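Local coordinates for hypothetical protein XCC0632 (Xanthomonas campestris pv. campestris, PDB 2IQI) that is of unknown function but probably serves as the auxiliary lipoprotein component of an ABC-type transport system, at residues F110-I124 with V158-T170. Numbering follows the deposited sequence.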
ATOM      1  N   PHE A 110      -3.592  -3.000   8.490  1.00 38.42           N
ATOM      2  CA  PHE A 110      -4.372  -3.396   7.316  1.00 38.49           C
ATOM      3  C   PHE A 110      -5.700  -4.011   7.836  1.00 39.53           C
ATOM      4  O   PHE A 110      -5.815  -5.235   8.071  1.00 39.67           O
ATOM      5  CB  PHE A 110      -3.589  -4.394   6.476  1.00 37.60           C
ATOM      6  CG  PHE A 110      -3.982  -4.402   5.037  1.00 36.56           C
ATOM      7  CD1 PHE A 110      -5.105  -5.094   4.615  1.00 35.44           C
ATOM      8  CD2 PHE A 110      -3.231  -3.708   4.096  1.00 35.79           C
ATOM      9  CE1 PHE A 110      -5.472  -5.079   3.287  1.00 33.16           C
ATOM     10  CE2 PHE A 110      -3.579  -3.704   2.775  1.00 34.19           C
ATOM     11  CZ  PHE A 110      -4.709  -4.377   2.370  1.00 35.54           C
ATOM     12  N   GLU A 111      -6.699  -3.163   8.061  1.00 39.54           N
ATOM     13  CA  GLU A 111      -7.829  -3.612   8.855  1.00 40.48           C
ATOM     14  C   GLU A 111      -9.120  -2.868   8.569  1.00 39.93           C
ATOM     15  O   GLU A 111      -9.115  -1.708   8.169  1.00 39.87           O
ATOM     16  CB  GLU A 111      -7.489  -3.518  10.341  1.00 39.35           C
ATOM     17  CG  GLU A 111      -7.228  -2.075  10.804  1.00 42.27           C
ATOM     18  CD  GLU A 111      -6.654  -1.986  12.216  1.00 43.45           C
ATOM     19  OE1 GLU A 111      -7.363  -1.476  13.108  1.00 47.71           O
ATOM     20  OE2 GLU A 111      -5.504  -2.434  12.446  1.00 48.12           O
ATOM     21  N   SER A 112     -10.229  -3.564   8.770  1.00 40.05           N
ATOM     22  CA  SER A 112     -11.529  -2.923   8.837  1.00 40.45           C
ATOM     23  C   SER A 112     -11.718  -2.347  10.230  1.00 40.72           C
ATOM     24  O   SER A 112     -11.785  -3.081  11.194  1.00 40.85           O
ATOM     25  CB  SER A 112     -12.598  -3.940   8.552  1.00 39.83           C
ATOM     26  OG  SER A 112     -13.820  -3.297   8.440  1.00 41.23           O
ATOM     27  N   ASP A 113     -11.754  -1.024  10.339  1.00 41.90           N
ATOM     28  CA  ASP A 113     -11.708  -0.350  11.647  1.00 42.79           C
ATOM     29  C   ASP A 113     -13.023   0.336  11.945  1.00 42.82           C
ATOM     30  O   ASP A 113     -13.446   1.238  11.209  1.00 42.57           O
ATOM     31  CB  ASP A 113     -10.553   0.646  11.675  1.00 42.91           C
ATOM     32  CG  ASP A 113     -10.385   1.371  13.030  1.00 44.62           C
ATOM     33  OD1 ASP A 113     -10.873   0.899  14.093  1.00 43.63           O
ATOM     34  OD2 ASP A 113      -9.710   2.442  13.011  1.00 45.76           O
ATOM     35  N   TYR A 114     -13.679  -0.113  13.012  1.00 43.08           N
ATOM     36  CA  TYR A 114     -14.998   0.429  13.361  1.00 43.67           C
ATOM     37  C   TYR A 114     -14.875   1.803  13.972  1.00 43.90           C
ATOM     38  O   TYR A 114     -15.767   2.622  13.820  1.00 43.15           O
ATOM     39  CB  TYR A 114     -15.799  -0.505  14.275  1.00 43.12           C
ATOM     40  CG  TYR A 114     -16.632  -1.515  13.540  1.00 42.35           C
ATOM     41  CD1 TYR A 114     -18.000  -1.282  13.293  1.00 42.76           C
ATOM     42  CD2 TYR A 114     -16.065  -2.708  13.089  1.00 39.26           C
ATOM     43  CE1 TYR A 114     -18.775  -2.235  12.613  1.00 42.95           C
ATOM     44  CE2 TYR A 114     -16.805  -3.652  12.422  1.00 40.77           C
ATOM     45  CZ  TYR A 114     -18.153  -3.422  12.174  1.00 43.51           C
ATOM     46  OH  TYR A 114     -18.861  -4.391  11.500  1.00 44.55           O
ATOM     47  N   ALA A 115     -13.746   2.031  14.644  1.00 45.40           N
ATOM     48  CA  ALA A 115     -13.408   3.309  15.300  1.00 47.13           C
ATOM     49  C   ALA A 115     -14.596   3.923  16.117  1.00 48.36           C
ATOM     50  O   ALA A 115     -14.976   5.091  15.925  1.00 48.26           O
ATOM     51  CB  ALA A 115     -12.811   4.306  14.258  1.00 45.63           C
ATOM     52  N   GLY A 116     -15.189   3.121  17.008  1.00 49.77           N
ATOM     53  CA  GLY A 116     -16.470   3.514  17.654  1.00 51.71           C
ATOM     54  C   GLY A 116     -17.539   4.159  16.751  1.00 52.11           C
ATOM     55  O   GLY A 116     -18.174   5.154  17.106  1.00 53.19           O
ATOM     56  N   GLN A 117     -17.721   3.614  15.562  1.00 51.98           N
ATOM     57  CA  GLN A 117     -18.726   4.102  14.647  1.00 51.29           C
ATOM     58  C   GLN A 117     -19.599   2.925  14.355  1.00 50.41           C
ATOM     59  O   GLN A 117     -19.336   1.816  14.786  1.00 49.68           O
ATOM     60  CB  GLN A 117     -18.084   4.607  13.357  1.00 51.27           C
ATOM     61  CG  GLN A 117     -17.478   5.989  13.469  1.00 54.56           C
ATOM     62  CD  GLN A 117     -18.539   7.061  13.404  1.00 59.15           C
ATOM     63  OE1 GLN A 117     -19.611   6.936  14.011  1.00 61.96           O
ATOM     64  NE2 GLN A 117     -18.276   8.099  12.626  1.00 59.81           N
ATOM     65  N   SER A 118     -20.642   3.175  13.600  1.00 50.67           N
ATOM     66  CA  SER A 118     -21.619   2.154  13.309  1.00 50.08           C
ATOM     67  C   SER A 118     -21.122   1.329  12.148  1.00 48.87           C
ATOM     68  O   SER A 118     -21.315   0.110  12.157  1.00 48.53           O
ATOM     69  CB  SER A 118     -22.938   2.797  12.946  1.00 50.16           C
ATOM     70  OG  SER A 118     -23.908   2.157  13.712  1.00 53.34           O
ATOM     71  N   LEU A 119     -20.488   2.013  11.169  1.00 47.13           N
ATOM     72  CA  LEU A 119     -19.842   1.374   9.997  1.00 45.19           C
ATOM     73  C   LEU A 119     -18.308   1.572   9.988  1.00 44.02           C
ATOM     74  O   LEU A 119     -17.817   2.684  10.255  1.00 44.16           O
ATOM     75  CB  LEU A 119     -20.422   1.912   8.690  1.00 44.96           C
ATOM     76  CG  LEU A 119     -21.930   1.975   8.504  1.00 43.98           C
ATOM     77  CD1 LEU A 119     -22.246   2.942   7.383  1.00 42.03           C
ATOM     78  CD2 LEU A 119     -22.507   0.583   8.254  1.00 43.65           C
ATOM     79  N   PRO A 120     -17.552   0.515   9.625  1.00 42.29           N
ATOM     80  CA  PRO A 120     -16.116   0.553   9.784  1.00 41.08           C
ATOM     81  C   PRO A 120     -15.432   1.201   8.576  1.00 40.23           C
ATOM     82  O   PRO A 120     -16.050   1.363   7.501  1.00 39.35           O
ATOM     83  CB  PRO A 120     -15.754  -0.920   9.825  1.00 41.65           C
ATOM     84  CG  PRO A 120     -16.708  -1.548   8.843  1.00 41.60           C
ATOM     85  CD  PRO A 120     -17.989  -0.740   8.975  1.00 42.37           C
ATOM     86  N   ALA A 121     -14.164   1.571   8.765  1.00 38.78           N
ATOM     87  CA  ALA A 121     -13.358   2.158   7.695  1.00 37.58           C
ATOM     88  C   ALA A 121     -12.231   1.190   7.324  1.00 36.60           C
ATOM     89  O   ALA A 121     -11.519   0.695   8.201  1.00 35.52           O
ATOM     90  CB  ALA A 121     -12.800   3.499   8.123  1.00 36.26           C
ATOM     91  N   ALA A 122     -12.085   0.911   6.028  1.00 36.00           N
ATOM     92  CA  ALA A 122     -10.923   0.146   5.564  1.00 36.12           C
ATOM     93  C   ALA A 122      -9.703   1.031   5.722  1.00 35.21           C
ATOM     94  O   ALA A 122      -9.661   2.111   5.171  1.00 35.55           O
ATOM     95  CB  ALA A 122     -11.082  -0.273   4.140  1.00 36.64           C
ATOM     96  N   THR A 123      -8.735   0.552   6.485  1.00 34.11           N
ATOM     97  CA  THR A 123      -7.664   1.345   6.984  1.00 33.47           C
ATOM     98  C   THR A 123      -6.308   0.724   6.664  1.00 33.55           C
ATOM     99  O   THR A 123      -6.025  -0.430   7.032  1.00 34.17           O
ATOM    100  CB  THR A 123      -7.825   1.502   8.507  1.00 33.65           C
ATOM    101  OG1 THR A 123      -9.043   2.204   8.765  1.00 34.69           O
ATOM    102  CG2 THR A 123      -6.652   2.273   9.138  1.00 32.52           C
ATOM    103  N   ILE A 124      -5.460   1.500   5.998  1.00 32.49           N
ATOM    104  CA  ILE A 124      -4.123   1.078   5.741  1.00 31.50           C
ATOM    105  C   ILE A 124      -3.240   2.124   6.325  1.00 32.31           C
ATOM    106  O   ILE A 124      -3.390   3.301   6.032  1.00 32.91           O
ATOM    107  CB  ILE A 124      -3.858   0.883   4.232  1.00 31.23           C
ATOM    108  CG1 ILE A 124      -4.856  -0.113   3.638  1.00 29.30           C
ATOM    109  CG2 ILE A 124      -2.534   0.261   4.029  1.00 31.27           C
ATOM    110  CD1 ILE A 124      -4.715  -0.321   2.194  1.00 28.34           C
ATOM    111  N   VAL A 158     -16.894  -3.935   2.681  1.00 37.00           N
ATOM    112  CA  VAL A 158     -15.601  -3.724   3.302  1.00 37.62           C
ATOM    113  C   VAL A 158     -14.453  -3.856   2.272  1.00 38.29           C
ATOM    114  O   VAL A 158     -13.506  -3.060   2.263  1.00 38.86           O
ATOM    115  CB  VAL A 158     -15.398  -4.703   4.487  1.00 37.37           C
ATOM    116  CG1 VAL A 158     -13.980  -4.634   5.000  1.00 37.02           C
ATOM    117  CG2 VAL A 158     -16.371  -4.364   5.598  1.00 35.73           C
ATOM    118  N   ALA A 159     -14.566  -4.857   1.403  1.00 37.78           N
ATOM    119  CA  ALA A 159     -13.580  -5.123   0.399  1.00 37.04           C
ATOM    120  C   ALA A 159     -13.577  -4.006  -0.624  1.00 37.15           C
ATOM    121  O   ALA A 159     -12.524  -3.622  -1.127  1.00 37.56           O
ATOM    122  CB  ALA A 159     -13.881  -6.436  -0.247  1.00 36.89           C
ATOM    123  N   ALA A 160     -14.757  -3.493  -0.943  1.00 37.06           N
ATOM    124  CA  ALA A 160     -14.884  -2.374  -1.855  1.00 37.03           C
ATOM    125  C   ALA A 160     -14.189  -1.153  -1.285  1.00 37.28           C
ATOM    126  O   ALA A 160     -13.507  -0.424  -2.016  1.00 36.60           O
ATOM    127  CB  ALA A 160     -16.309  -2.061  -2.105  1.00 37.36           C
ATOM    128  N   ALA A 161     -14.339  -0.944   0.024  1.00 37.03           N
ATOM    129  CA  ALA A 161     -13.619   0.164   0.671  1.00 37.09           C
ATOM    130  C   ALA A 161     -12.079  -0.053   0.648  1.00 36.92           C
ATOM    131  O   ALA A 161     -11.306   0.885   0.537  1.00 36.47           O
ATOM    132  CB  ALA A 161     -14.139   0.390   2.104  1.00 36.26           C
ATOM    133  N   PHE A 162     -11.656  -1.306   0.738  1.00 36.81           N
ATOM    134  CA  PHE A 162     -10.256  -1.626   0.736  1.00 36.74           C
ATOM    135  C   PHE A 162      -9.645  -1.360  -0.641  1.00 37.79           C
ATOM    136  O   PHE A 162      -8.499  -0.952  -0.743  1.00 38.82           O
ATOM    137  CB  PHE A 162     -10.063  -3.070   1.142  1.00 36.08           C
ATOM    138  CG  PHE A 162      -9.739  -3.277   2.599  1.00 35.01           C
ATOM    139  CD1 PHE A 162      -8.525  -2.807   3.139  1.00 33.90           C
ATOM    140  CD2 PHE A 162     -10.602  -4.004   3.415  1.00 32.95           C
ATOM    141  CE1 PHE A 162      -8.194  -3.021   4.487  1.00 34.30           C
ATOM    142  CE2 PHE A 162     -10.271  -4.265   4.754  1.00 33.61           C
ATOM    143  CZ  PHE A 162      -9.061  -3.769   5.299  1.00 35.41           C
ATOM    144  N   GLU A 163     -10.406  -1.578  -1.706  1.00 38.13           N
ATOM    145  CA  GLU A 163      -9.950  -1.205  -3.027  1.00 38.34           C
ATOM    146  C   GLU A 163      -9.686   0.323  -3.086  1.00 38.53           C
ATOM    147  O   GLU A 163      -8.664   0.795  -3.613  1.00 38.72           O
ATOM    148  CB  GLU A 163     -11.014  -1.603  -4.044  1.00 38.60           C
ATOM    149  CG  GLU A 163     -10.434  -1.958  -5.385  1.00 41.43           C
ATOM    150  CD  GLU A 163     -11.479  -2.164  -6.435  1.00 43.01           C
ATOM    151  OE1 GLU A 163     -11.575  -3.277  -6.978  1.00 42.11           O
ATOM    152  OE2 GLU A 163     -12.215  -1.206  -6.720  1.00 45.45           O
ATOM    153  N   GLN A 164     -10.612   1.099  -2.528  1.00 38.36           N
ATOM    154  CA  GLN A 164     -10.469   2.527  -2.486  1.00 38.04           C
ATOM    155  C   GLN A 164      -9.212   2.943  -1.664  1.00 37.85           C
ATOM    156  O   GLN A 164      -8.438   3.817  -2.124  1.00 38.06           O
ATOM    157  CB  GLN A 164     -11.734   3.153  -1.922  1.00 38.48           C
ATOM    158  CG  GLN A 164     -12.976   3.186  -2.826  1.00 38.41           C
ATOM    159  CD  GLN A 164     -14.275   3.291  -1.996  1.00 39.37           C
ATOM    160  OE1 GLN A 164     -15.238   2.574  -2.236  1.00 43.52           O
ATOM    161  NE2 GLN A 164     -14.277   4.154  -0.993  1.00 41.70           N
ATOM    162  N   ALA A 165      -8.989   2.312  -0.497  1.00 36.20           N
ATOM    163  CA  ALA A 165      -7.835   2.630   0.352  1.00 35.65           C
ATOM    164  C   ALA A 165      -6.520   2.204  -0.302  1.00 36.30           C
ATOM    165  O   ALA A 165      -5.496   2.926  -0.237  1.00 36.64           O
ATOM    166  CB  ALA A 165      -7.963   1.989   1.703  1.00 34.90           C
ATOM    167  N   LEU A 166      -6.544   1.032  -0.929  1.00 35.71           N
ATOM    168  CA  LEU A 166      -5.399   0.549  -1.640  1.00 35.63           C
ATOM    169  C   LEU A 166      -5.053   1.494  -2.728  1.00 35.33           C
ATOM    170  O   LEU A 166      -3.876   1.810  -2.884  1.00 36.15           O
ATOM    171  CB  LEU A 166      -5.665  -0.802  -2.288  1.00 36.21           C
ATOM    172  CG  LEU A 166      -5.043  -1.947  -1.525  1.00 37.49           C
ATOM    173  CD1 LEU A 166      -5.850  -3.232  -1.757  1.00 37.46           C
ATOM    174  CD2 LEU A 166      -3.592  -2.053  -1.922  1.00 35.97           C
ATOM    175  N   THR A 167      -6.060   1.921  -3.501  1.00 34.46           N
ATOM    176  CA  THR A 167      -5.811   2.753  -4.671  1.00 33.38           C
ATOM    177  C   THR A 167      -5.227   4.086  -4.202  1.00 33.67           C
ATOM    178  O   THR A 167      -4.188   4.525  -4.718  1.00 33.91           O
ATOM    179  CB  THR A 167      -7.074   2.936  -5.526  1.00 33.13           C
ATOM    180  OG1 THR A 167      -7.485   1.664  -6.023  1.00 33.12           O
ATOM    181  CG2 THR A 167      -6.836   3.879  -6.722  1.00 31.63           C
ATOM    182  N   GLN A 168      -5.847   4.688  -3.186  1.00 33.48           N
ATOM    183  CA  GLN A 168      -5.364   5.969  -2.655  1.00 33.71           C
ATOM    184  C   GLN A 168      -3.949   5.916  -2.036  1.00 34.01           C
ATOM    185  O   GLN A 168      -3.145   6.789  -2.347  1.00 34.92           O
ATOM    186  CB  GLN A 168      -6.381   6.615  -1.717  1.00 32.93           C
ATOM    187  CG  GLN A 168      -5.897   7.888  -1.098  1.00 33.49           C
ATOM    188  CD  GLN A 168      -6.867   8.496  -0.073  1.00 34.28           C
ATOM    189  OE1 GLN A 168      -8.066   8.244  -0.101  1.00 35.47           O
ATOM    190  NE2 GLN A 168      -6.335   9.325   0.819  1.00 34.20           N
ATOM    191  N   VAL A 169      -3.622   4.910  -1.208  1.00 33.77           N
ATOM    192  CA  VAL A 169      -2.271   4.855  -0.604  1.00 33.24           C
ATOM    193  C   VAL A 169      -1.204   4.609  -1.659  1.00 33.99           C
ATOM    194  O   VAL A 169      -0.142   5.220  -1.587  1.00 34.51           O
ATOM    195  CB  VAL A 169      -2.127   3.896   0.671  1.00 33.14           C
ATOM    196  CG1 VAL A 169      -1.942   2.430   0.318  1.00 31.92           C
ATOM    197  CG2 VAL A 169      -0.994   4.350   1.567  1.00 32.26           C
ATOM    198  N   THR A 170      -1.493   3.736  -2.636  1.00 34.01           N
ATOM    199  CA  THR A 170      -0.554   3.409  -3.704  1.00 33.84           C
ATOM    200  C   THR A 170      -0.289   4.689  -4.503  1.00 34.76           C
ATOM    201  O   THR A 170       0.838   4.949  -4.894  1.00 34.84           O
ATOM    202  CB  THR A 170      -1.116   2.309  -4.653  1.00 33.61           C
ATOM    203  OG1 THR A 170      -1.383   1.119  -3.910  1.00 33.78           O
ATOM    204  CG2 THR A 170      -0.167   1.969  -5.777  1.00 32.13           C
TER
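The carbonyl oxygen of Leu-166 is held twice, by Thr-170 N and by Thr-170 OG1 at 2.8 Å, the two donors arriving from opposite faces of its plane. Threonine suits this place because its hydroxyl is satisfied by the preceding turn of its own helix. The motif is a helix packed on one face of a mixed β-sheet, here on an antiparallel hairpin: the axes of 121-124 and 158-170 approach to 7.5 Å and cross at -36°, running in roughly the same direction. Backbone bonds between Glu-111 and Thr-123 tie the two arms of the β-hairpin, and no hydrogen bond links hairpin to helix. Strand alternation directs Ala-122 and Ile-124 at the helix, while Thr-123 points away from it, its side chain touching Ala-147 of strand 137-149. The small methyl of Ala-122 suits a close approach of strand and helix: CB lies over the face of the Phe-162 ring, 3.7 Å from its centroid, a CH-pi contact, and meets Ala-161 CB alongside. The extended chain of Ile-124 (chi2 178°) packs CD1 against Ala-165 CB and 4.1 Å from Leu-166 CG; Leu-166 also meets Phe-110 and helix 69-82. The Phe-162 ring runs nearly parallel to that of Phe-110, planes 8° apart, but the two are slid until they barely overlap, with centroids 5.1 Å apart; Trp-65 meets Phe-162 edge-to-face. Near the hairpin loop, Ser-112 OG is hydrogen-bonded to Tyr-60 OH, so its polar end is satisfied in this buried place, and it still touches Val-158 CG1 at 3.7 Å.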